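Local coordinates for CBS domain protein (Sulfolobus tokodaii, PDB 2EF7), which is of unknown function but carries a pair of CBS domains, modules that in many relatives bind adenosine nucleotides and regulate partner proteins or domains, at residues K28-K33 / I50-I55. Residues are numbered along the deposited sequence; the frame is centred on the assembly and turned at random.
Sequences KVMTEK and ITERDI
Met30, a selenomethionine, is the only residue of 28-33 to touch segment 50-55, its selenium and its methyl group meeting different partners. Met30 and Ile55 reach toward each other end-on, SE lying 3.6 Å from Ile55 CD1, an apolar contact. The chain runs extended through chi2 and then bends at chi3 (52°), which turns CE off the line of the chain and onto Glu52, 3.6 Å from its CG; the two side chains pass each other at a slant. CE also lies 4.2 Å from Thr51 C, over the strand-to-helix junction. The nearest CA atoms, those of Met30 and Glu52, are 8.5 Å apart, a separation spanned mainly by the Met30 side chain. Helix 23-33 and helix 52-60 are the two helices of the first CBS motif, and Met30 also packs on Val38 of the strand 37-42 between them in sequence. Thr51 and Asp54 fix the start of the second helix as a capping box: Asp54 N donates to Thr51 OG1 (3.1 Å), and Thr51 N returns a bond to Asp54 OD2 (3.0 Å), reaching its anti side 32° out of the carboxylate plane. Extended beyond CG (chi2 -179°), Glu52 carries OE2 to a salt bridge with Arg53 NE of the second subunit; Val56 of that subunit packs against both Glu52 and Ile55.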
ATOM      1  N   LYS A  28      18.828   9.097 -22.795  1.00 24.14           N
ATOM      2  CA  LYS A  28      17.846   9.627 -23.719  1.00 22.47           C
ATOM      3  C   LYS A  28      16.583   8.775 -23.715  1.00 28.10           C
ATOM      4  O   LYS A  28      15.477   9.310 -23.770  1.00 26.97           O
ATOM      5  CB  LYS A  28      18.423   9.696 -25.133  1.00 28.70           C
ATOM      6  CG  LYS A  28      17.479  10.330 -26.149  1.00 38.93           C
ATOM      7  CD  LYS A  28      18.178  10.596 -27.470  1.00 48.73           C
ATOM      8  CE  LYS A  28      17.267  11.319 -28.454  1.00 53.09           C
ATOM      9  NZ  LYS A  28      18.026  11.872 -29.617  1.00 58.06           N
ATOM     10  N   VAL A  29      16.740   7.454 -23.642  1.00 26.22           N
ATOM     11  CA  VAL A  29      15.578   6.570 -23.644  1.00 29.01           C
ATOM     12  C   VAL A  29      14.737   6.779 -22.395  1.00 25.12           C
ATOM     13  O   VAL A  29      13.516   6.912 -22.467  1.00 27.09           O
ATOM     14  CB  VAL A  29      15.973   5.078 -23.691  1.00 31.13           C
ATOM     15  CG1 VAL A  29      14.721   4.221 -23.613  1.00 32.84           C
ATOM     16  CG2 VAL A  29      16.739   4.766 -24.972  1.00 35.65           C
HETATM   17  N   MSE A  30      15.407   6.791 -21.250  1.00 24.98           N
HETATM   18  CA  MSE A  30      14.742   6.968 -19.972  1.00 22.24           C
HETATM   19  C   MSE A  30      14.038   8.311 -19.898  1.00 29.38           C
HETATM   20  O   MSE A  30      12.960   8.425 -19.312  1.00 26.16           O
HETATM   21  CB  MSE A  30      15.759   6.831 -18.849  1.00 21.53           C
HETATM   22  CG  MSE A  30      16.428   5.459 -18.829  1.00 23.59           C
HETATM   23 SE   MSE A  30      17.861   5.349 -17.535  1.00 39.29          SE
HETATM   24  CE  MSE A  30      16.903   5.996 -15.985  1.00 18.99           C
ATOM     25  N   THR A  31      14.645   9.324 -20.510  1.00 23.97           N
ATOM     26  CA  THR A  31      14.063  10.654 -20.517  1.00 26.16           C
ATOM     27  C   THR A  31      12.833  10.682 -21.426  1.00 27.65           C
ATOM     28  O   THR A  31      11.789  11.203 -21.046  1.00 30.71           O
ATOM     29  CB  THR A  31      15.081  11.710 -21.020  1.00 27.39           C
ATOM     30  OG1 THR A  31      16.167  11.804 -20.094  1.00 29.13           O
ATOM     31  CG2 THR A  31      14.416  13.074 -21.167  1.00 29.60           C
ATOM     32  N   GLU A  32      12.957  10.100 -22.618  1.00 30.62           N
ATOM     33  CA  GLU A  32      11.858  10.086 -23.579  1.00 35.92           C
ATOM     34  C   GLU A  32      10.716   9.143 -23.239  1.00 39.71           C
ATOM     35  O   GLU A  32       9.583   9.363 -23.672  1.00 42.41           O
ATOM     36  CB  GLU A  32      12.390   9.777 -24.974  1.00 38.20           C
ATOM     37  CG  GLU A  32      13.231  10.913 -25.530  1.00 45.46           C
ATOM     38  CD  GLU A  32      13.902  10.566 -26.840  1.00 55.93           C
ATOM     39  OE1 GLU A  32      14.589  11.446 -27.408  1.00 59.52           O
ATOM     40  OE2 GLU A  32      13.748   9.414 -27.301  1.00 61.66           O
ATOM     41  N   LYS A  33      11.015   8.100 -22.469  1.00 37.94           N
ATOM     42  CA  LYS A  33      10.008   7.130 -22.050  1.00 33.82           C
ATOM     43  C   LYS A  33       9.531   7.473 -20.637  1.00 35.28           C
ATOM     44  O   LYS A  33       8.595   6.868 -20.122  1.00 33.98           O
ATOM     45  CB  LYS A  33      10.597   5.717 -22.045  1.00 34.84           C
ATOM     46  CG  LYS A  33      10.898   5.133 -23.413  1.00 41.97           C
ATOM     47  CD  LYS A  33       9.632   4.920 -24.216  1.00 42.14           C
ATOM     48  CE  LYS A  33       9.866   3.943 -25.351  1.00 47.56           C
ATOM     49  NZ  LYS A  33      11.015   4.337 -26.206  1.00 52.02           N
ATOM     50  N   ILE A  50      19.944  -0.645 -15.022  1.00 23.29           N
ATOM     51  CA  ILE A  50      20.497   0.696 -14.886  1.00 23.69           C
ATOM     52  C   ILE A  50      19.394   1.598 -14.349  1.00 26.40           C
ATOM     53  O   ILE A  50      18.335   1.724 -14.965  1.00 27.95           O
ATOM     54  CB  ILE A  50      20.988   1.251 -16.247  1.00 26.34           C
ATOM     55  CG1 ILE A  50      22.243   0.497 -16.698  1.00 28.60           C
ATOM     56  CG2 ILE A  50      21.278   2.738 -16.129  1.00 21.32           C
ATOM     57  CD1 ILE A  50      22.703   0.818 -18.114  1.00 23.80           C
ATOM     58  N   THR A  51      19.631   2.199 -13.185  1.00 23.19           N
ATOM     59  CA  THR A  51      18.660   3.109 -12.582  1.00 27.02           C
ATOM     60  C   THR A  51      19.200   4.510 -12.758  1.00 27.21           C
ATOM     61  O   THR A  51      20.352   4.684 -13.165  1.00 29.14           O
ATOM     62  CB  THR A  51      18.523   2.892 -11.081  1.00 25.86           C
ATOM     63  OG1 THR A  51      19.803   3.113 -10.466  1.00 26.96           O
ATOM     64  CG2 THR A  51      18.029   1.479 -10.783  1.00 30.38           C
ATOM     65  N   GLU A  52      18.377   5.505 -12.441  1.00 25.70           N
ATOM     66  CA  GLU A  52      18.805   6.895 -12.558  1.00 29.48           C
ATOM     67  C   GLU A  52      20.043   7.098 -11.702  1.00 26.04           C
ATOM     68  O   GLU A  52      20.954   7.826 -12.082  1.00 22.85           O
ATOM     69  CB  GLU A  52      17.708   7.840 -12.071  1.00 27.63           C
ATOM     70  CG  GLU A  52      16.402   7.654 -12.789  1.00 35.51           C
ATOM     71  CD  GLU A  52      15.351   8.617 -12.305  1.00 38.25           C
ATOM     72  OE1 GLU A  52      15.157   8.709 -11.075  1.00 37.74           O
ATOM     73  OE2 GLU A  52      14.719   9.279 -13.148  1.00 39.03           O
ATOM     74  N   ARG A  53      20.059   6.449 -10.541  1.00 24.18           N
ATOM     75  CA  ARG A  53      21.178   6.558  -9.617  1.00 25.79           C
ATOM     76  C   ARG A  53      22.458   5.975 -10.208  1.00 29.55           C
ATOM     77  O   ARG A  53      23.551   6.519 -10.006  1.00 27.02           O
ATOM     78  CB  ARG A  53      20.844   5.859  -8.301  1.00 33.76           C
ATOM     79  CG  ARG A  53      21.966   5.904  -7.289  1.00 46.00           C
ATOM     80  CD  ARG A  53      21.422   5.770  -5.882  1.00 55.65           C
ATOM     81  NE  ARG A  53      20.350   6.734  -5.648  1.00 64.40           N
ATOM     82  CZ  ARG A  53      19.817   6.998  -4.460  1.00 64.47           C
ATOM     83  NH1 ARG A  53      20.256   6.373  -3.376  1.00 69.38           N
ATOM     84  NH2 ARG A  53      18.837   7.885  -4.358  1.00 63.73           N
ATOM     85  N   ASP A  54      22.327   4.871 -10.940  1.00 25.01           N
ATOM     86  CA  ASP A  54      23.495   4.260 -11.555  1.00 23.57           C
ATOM     87  C   ASP A  54      24.100   5.229 -12.549  1.00 25.51           C
ATOM     88  O   ASP A  54      25.320   5.308 -12.676  1.00 28.07           O
ATOM     89  CB  ASP A  54      23.140   2.964 -12.273  1.00 24.30           C
ATOM     90  CG  ASP A  54      22.782   1.852 -11.313  1.00 39.37           C
ATOM     91  OD1 ASP A  54      23.407   1.791 -10.232  1.00 31.59           O
ATOM     92  OD2 ASP A  54      21.895   1.035 -11.647  1.00 39.63           O
ATOM     93  N   ILE A  55      23.246   5.963 -13.256  1.00 20.84           N
ATOM     94  CA  ILE A  55      23.730   6.932 -14.223  1.00 23.80           C
ATOM     95  C   ILE A  55      24.466   8.065 -13.509  1.00 23.48           C
ATOM     96  O   ILE A  55      25.582   8.415 -13.884  1.00 23.27           O
ATOM     97  CB  ILE A  55      22.569   7.512 -15.065  1.00 27.66           C
ATOM     98  CG1 ILE A  55      22.100   6.456 -16.074  1.00 25.87           C
ATOM     99  CG2 ILE A  55      23.021   8.771 -15.811  1.00 26.59           C
ATOM    100  CD1 ILE A  55      21.071   6.967 -17.051  1.00 35.26           C
TER